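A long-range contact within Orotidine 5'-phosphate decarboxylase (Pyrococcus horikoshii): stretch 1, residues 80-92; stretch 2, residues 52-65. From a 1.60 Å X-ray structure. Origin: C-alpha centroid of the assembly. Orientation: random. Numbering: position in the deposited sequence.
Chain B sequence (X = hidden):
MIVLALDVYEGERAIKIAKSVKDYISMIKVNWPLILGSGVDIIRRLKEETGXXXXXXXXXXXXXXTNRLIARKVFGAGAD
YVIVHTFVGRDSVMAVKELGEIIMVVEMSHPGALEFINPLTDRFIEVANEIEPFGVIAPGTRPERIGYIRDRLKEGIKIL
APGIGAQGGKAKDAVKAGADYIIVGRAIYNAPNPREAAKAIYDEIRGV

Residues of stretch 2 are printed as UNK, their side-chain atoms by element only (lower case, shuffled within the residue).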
# COMPACT_ATOMS: atom_id res chain seq x y z
N ASP B 80 2.85 16.18 4.58
CA ASP B 80 1.72 17.10 4.61
C ASP B 80 0.48 16.46 3.99
O ASP B 80 -0.63 16.85 4.32
CB ASP B 80 2.07 18.38 3.85
CG ASP B 80 3.16 19.16 4.54
OD1 ASP B 80 2.87 19.77 5.60
OD2 ASP B 80 4.29 19.12 4.03
N TYR B 81 0.68 15.50 3.10
CA TYR B 81 -0.44 14.81 2.45
C TYR B 81 -0.10 13.35 2.26
O TYR B 81 1.05 13.00 2.04
CB TYR B 81 -0.75 15.36 1.04
CG TYR B 81 -0.87 16.85 0.95
CD1 TYR B 81 0.27 17.64 0.78
CD2 TYR B 81 -2.11 17.48 1.06
CE1 TYR B 81 0.17 19.03 0.74
CE2 TYR B 81 -2.21 18.88 1.02
CZ TYR B 81 -1.06 19.64 0.86
OH TYR B 81 -1.15 21.01 0.88
N VAL B 82 -1.12 12.49 2.34
CA VAL B 82 -0.89 11.07 2.09
C VAL B 82 -1.87 10.65 1.01
O VAL B 82 -3.06 11.00 1.07
CB VAL B 82 -1.18 10.21 3.37
CG1 VAL B 82 -1.21 8.74 3.00
CG2 VAL B 82 -0.09 10.45 4.42
N ILE B 83 -1.36 9.95 -0.01
CA ILE B 83 -2.22 9.42 -1.08
C ILE B 83 -2.82 8.09 -0.61
O ILE B 83 -2.10 7.18 -0.18
CB ILE B 83 -1.42 9.23 -2.38
CG1 ILE B 83 -0.98 10.61 -2.87
CG2 ILE B 83 -2.28 8.53 -3.47
CD1 ILE B 83 -0.11 10.61 -4.16
N VAL B 84 -4.14 7.99 -0.70
CA VAL B 84 -4.86 6.81 -0.25
C VAL B 84 -5.81 6.31 -1.32
O VAL B 84 -6.33 7.10 -2.12
CB VAL B 84 -5.69 7.13 1.02
CG1 VAL B 84 -4.79 7.63 2.12
CG2 VAL B 84 -6.76 8.17 0.68
N HIS B 85 -6.00 5.00 -1.38
CA HIS B 85 -6.95 4.43 -2.34
C HIS B 85 -8.37 4.65 -1.83
O HIS B 85 -8.60 4.82 -0.63
CB HIS B 85 -6.76 2.92 -2.49
CG HIS B 85 -5.85 2.53 -3.61
ND1 HIS B 85 -6.19 2.68 -4.94
CD2 HIS B 85 -4.61 1.98 -3.61
CE1 HIS B 85 -5.21 2.24 -5.70
NE2 HIS B 85 -4.23 1.81 -4.92
N THR B 86 -9.31 4.63 -2.77
CA THR B 86 -10.74 4.77 -2.48
C THR B 86 -11.37 3.37 -2.38
O THR B 86 -12.33 3.18 -1.63
CB THR B 86 -11.46 5.51 -3.64
OG1 THR B 86 -10.84 6.79 -3.82
CG2 THR B 86 -12.92 5.76 -3.31
N PHE B 87 -10.82 2.41 -3.14
CA PHE B 87 -11.36 1.04 -3.27
C PHE B 87 -11.62 0.28 -1.99
O PHE B 87 -12.59 -0.48 -1.91
CB PHE B 87 -10.38 0.21 -4.15
CG PHE B 87 -11.03 -0.74 -5.15
CD1 PHE B 87 -11.84 -1.78 -4.73
CD2 PHE B 87 -10.76 -0.61 -6.51
CE1 PHE B 87 -12.39 -2.69 -5.67
CE2 PHE B 87 -11.32 -1.53 -7.46
CZ PHE B 87 -12.12 -2.55 -7.02
N VAL B 88 -10.78 0.48 -0.98
CA VAL B 88 -10.89 -0.26 0.26
C VAL B 88 -12.01 0.21 1.18
O VAL B 88 -12.34 -0.47 2.15
CB VAL B 88 -9.49 -0.27 0.96
CG1 VAL B 88 -9.50 -1.07 2.25
CG2 VAL B 88 -8.49 -0.93 -0.00
N GLY B 89 -12.61 1.35 0.88
CA GLY B 89 -13.71 1.80 1.71
C GLY B 89 -13.51 3.15 2.35
O GLY B 89 -12.39 3.61 2.53
N ARG B 90 -14.63 3.79 2.70
CA ARG B 90 -14.61 5.11 3.33
C ARG B 90 -13.97 5.10 4.72
O ARG B 90 -13.34 6.08 5.11
CB ARG B 90 -16.05 5.63 3.42
CG ARG B 90 -16.66 5.88 2.05
CD ARG B 90 -18.18 6.03 2.18
NE ARG B 90 -18.87 6.46 0.95
CZ ARG B 90 -19.13 5.71 -0.13
NH1 ARG B 90 -18.75 4.43 -0.20
NH2 ARG B 90 -19.82 6.25 -1.14
N ASP B 91 -14.13 4.01 5.47
CA ASP B 91 -13.52 3.94 6.79
C ASP B 91 -12.00 3.96 6.69
O ASP B 91 -11.33 4.64 7.47
CB ASP B 91 -14.03 2.74 7.62
CG ASP B 91 -14.03 1.42 6.86
OD1 ASP B 91 -14.51 0.42 7.45
OD2 ASP B 91 -13.59 1.36 5.71
N SER B 92 -11.45 3.22 5.72
CA SER B 92 -10.01 3.22 5.53
C SER B 92 -9.51 4.60 5.07
O SER B 92 -8.41 5.01 5.45
CB SER B 92 -9.59 2.12 4.55
OG SER B 92 -9.71 0.85 5.19
N UNK B 52 9.73 22.58 1.88
CA UNK B 52 8.75 22.34 0.82
C UNK B 52 7.74 21.29 1.30
O UNK B 52 8.13 20.33 1.98
c UNK B 52 8.37 21.54 -1.52
c UNK B 52 10.40 22.88 -1.01
c UNK B 52 9.42 21.82 -0.46
N UNK B 53 6.47 21.46 0.96
CA UNK B 53 5.43 20.51 1.38
C UNK B 53 5.70 19.13 0.80
O UNK B 53 6.21 19.01 -0.31
o UNK B 53 1.57 23.35 2.36
c UNK B 53 3.50 22.07 1.93
c UNK B 53 2.11 22.54 1.58
c UNK B 53 4.04 21.01 0.97
o UNK B 53 1.56 22.11 0.55
N UNK B 54 5.34 18.10 1.56
CA UNK B 54 5.58 16.72 1.14
C UNK B 54 4.34 15.86 0.98
O UNK B 54 3.46 15.86 1.85
c UNK B 54 6.72 14.55 1.76
c UNK B 54 8.79 16.26 3.29
c UNK B 54 6.53 16.01 2.15
c UNK B 54 7.88 16.73 2.17
N UNK B 55 4.26 15.18 -0.15
CA UNK B 55 3.19 14.23 -0.39
C UNK B 55 3.79 12.83 -0.27
O UNK B 55 4.79 12.52 -0.92
c UNK B 55 1.95 15.69 -2.02
c UNK B 55 1.67 16.00 -3.53
c UNK B 55 1.57 13.21 -2.06
c UNK B 55 2.62 14.34 -1.82
N UNK B 56 3.19 11.98 0.57
CA UNK B 56 3.66 10.60 0.70
C UNK B 56 2.73 9.75 -0.19
O UNK B 56 1.55 9.53 0.16
c UNK B 56 3.59 10.14 2.16
N UNK B 57 3.26 9.34 -1.33
CA UNK B 57 2.53 8.57 -2.34
C UNK B 57 2.57 7.11 -1.90
O UNK B 57 3.33 6.29 -2.44
c UNK B 57 2.38 8.15 -4.84
c UNK B 57 3.20 8.74 -3.71
o UNK B 57 2.72 8.37 -6.02
o UNK B 57 1.40 7.44 -4.55
N UNK B 58 1.76 6.81 -0.90
CA UNK B 58 1.72 5.44 -0.37
C UNK B 58 0.60 4.58 -0.95
O UNK B 58 0.72 3.35 -0.95
c UNK B 58 2.50 6.43 1.88
c UNK B 58 3.95 6.12 1.51
c UNK B 58 2.28 6.28 3.39
c UNK B 58 1.56 5.47 1.15
N UNK B 59 -0.45 5.22 -1.47
CA UNK B 59 -1.63 4.52 -2.01
C UNK B 59 -2.09 3.50 -0.97
O UNK B 59 -2.25 2.31 -1.25
n UNK B 59 0.79 5.74 -6.81
c UNK B 59 -1.01 4.86 -4.44
c UNK B 59 -0.62 5.24 -6.95
c UNK B 59 -1.33 3.85 -3.35
c UNK B 59 -1.01 4.24 -5.84
N UNK B 60 -2.31 4.01 0.24
CA UNK B 60 -2.72 3.14 1.35
C UNK B 60 -4.00 2.40 1.00
O UNK B 60 -4.97 2.99 0.48
c UNK B 60 -0.51 3.47 3.40
c UNK B 60 -2.90 3.93 2.65
c UNK B 60 -1.60 4.53 3.24
c UNK B 60 -1.96 5.21 4.58
N UNK B 61 -4.00 1.11 1.32
CA UNK B 61 -5.11 0.22 0.98
C UNK B 61 -5.27 -0.86 2.05
O UNK B 61 -5.59 -2.02 1.77
c UNK B 61 -4.83 -0.42 -0.38
N UNK B 62 -5.02 -0.49 3.30
CA UNK B 62 -5.16 -1.47 4.36
C UNK B 62 -6.44 -1.26 5.17
O UNK B 62 -7.29 -0.40 4.84
c UNK B 62 -3.45 -2.76 5.74
o UNK B 62 -2.27 -3.10 5.51
o UNK B 62 -4.25 -3.50 6.33
c UNK B 62 -3.93 -1.39 5.29
N UNK B 63 -6.60 -2.07 6.23
CA UNK B 63 -7.76 -1.92 7.10
C UNK B 63 -7.63 -0.57 7.82
O UNK B 63 -6.53 -0.02 7.97
c UNK B 63 -6.71 -3.03 9.12
c UNK B 63 -7.86 -3.08 8.12
c UNK B 63 -7.82 -4.40 7.37
c UNK B 63 -6.81 -4.15 10.19
N UNK B 64 -8.75 -0.03 8.30
CA UNK B 64 -8.70 1.27 8.98
C UNK B 64 -7.63 1.47 10.04
O UNK B 64 -6.88 2.45 9.98
c UNK B 64 -10.14 -0.52 8.19
c UNK B 64 -10.12 1.44 9.52
c UNK B 64 -10.95 0.74 8.49
N UNK B 65 -7.52 0.55 10.99
CA UNK B 65 -6.53 0.75 12.03
C UNK B 65 -5.09 0.75 11.52
O UNK B 65 -4.26 1.50 12.03
n UNK B 65 -4.78 -0.70 14.64
o UNK B 65 -6.06 1.12 15.00
c UNK B 65 -6.65 -0.29 13.14
c UNK B 65 -5.80 0.09 14.35

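Position 52 carries three carbons, one bearing the other two, and points away from stretch 1; this beta-branched side chain is Val52. At position 53 three carbons run out to a pair of oxygens, one of which accepts a hydrogen bond from Tyr81 OH. The residue is Glu53, and its OE2 lies 2.9 Å from Tyr81 OH, at the edge of the ring.

Position 54 has four carbons, forked at the first, with one arm two carbons long, and its CB lies 4.3 Å from Asp80 OD2: Ile54. Its backbone does the bonding: Ile54 N donates to Asp80 OD2 (2.9 Å), and Ile54 O accepts from both Asp80 N (2.8 Å) and Tyr81 N (3.1 Å). Position 55 repeats the four-carbon fork, packing on the Tyr81 ring and on Ile83. It is Ile55, with CG1 3.8 Å from Tyr81 CD1 and CG2 3.7 Å from Ile83 CG1.

A single carbon at position 56 lies on the same face of the sheet as Val82 and identifies Ala56. Position 57 has two carbons, the second with two oxygens, one of them near the tip of Ile83: Asp57, whose OD1 is 3.5 Å from Ile83 CD1. Position 58 has four carbons forked at the second, one branch end lying near Val82, making Leu58; its CD1 reaches Val82 CG1 at 4.3 Å.

Four carbons in a row ending in nitrogen mark position 59, beside Ile83 and His85, as Lys59. Its NZ forms a salt bridge with Asp57 OD1 (2.9 Å). Position 60, again four carbons forked at the second, packs against Val82 and Val84. This is Leu60, with CD1 3.9 Å from Val82 CG1.

Position 61 has one side-chain carbon, CB, 3.7 Å from Val88 CG2; a side chain of a single carbon is alanine, Ala61. Position 62 has two carbons, the second carrying two oxygens, and its CA-to-CB bond points away from stretch 1: Asp62, whose backbone O accepts from Ser92 OG (2.7 Å). Position 63, four carbons forked at the first with one longer arm, also points away and is Ile63. At position 64 three carbons close a ring onto the backbone N, and the ring lies against Asp91 and Ser92, giving Pro64; its CG meets Asp91 CG at 3.6 Å. Position 65, two carbons with one oxygen and one nitrogen, is out of reach: Asn65.

The contact is a parallel strand pairing. Ala56 N to Tyr81 O (2.8 Å) and Ile83 N to Ala56 O (2.9 Å) set the first register. A beta bulge then shifts it by two, and pairing resumes through Leu60 N to Ile83 O (3.2 Å) and His85 N to Leu60 O (2.9 Å). Apolar packing accompanies the ladder, while Ser92 ties down the segment beyond the strand.

Stretch 2, residues 52-65: VEIIADLKLADIPN
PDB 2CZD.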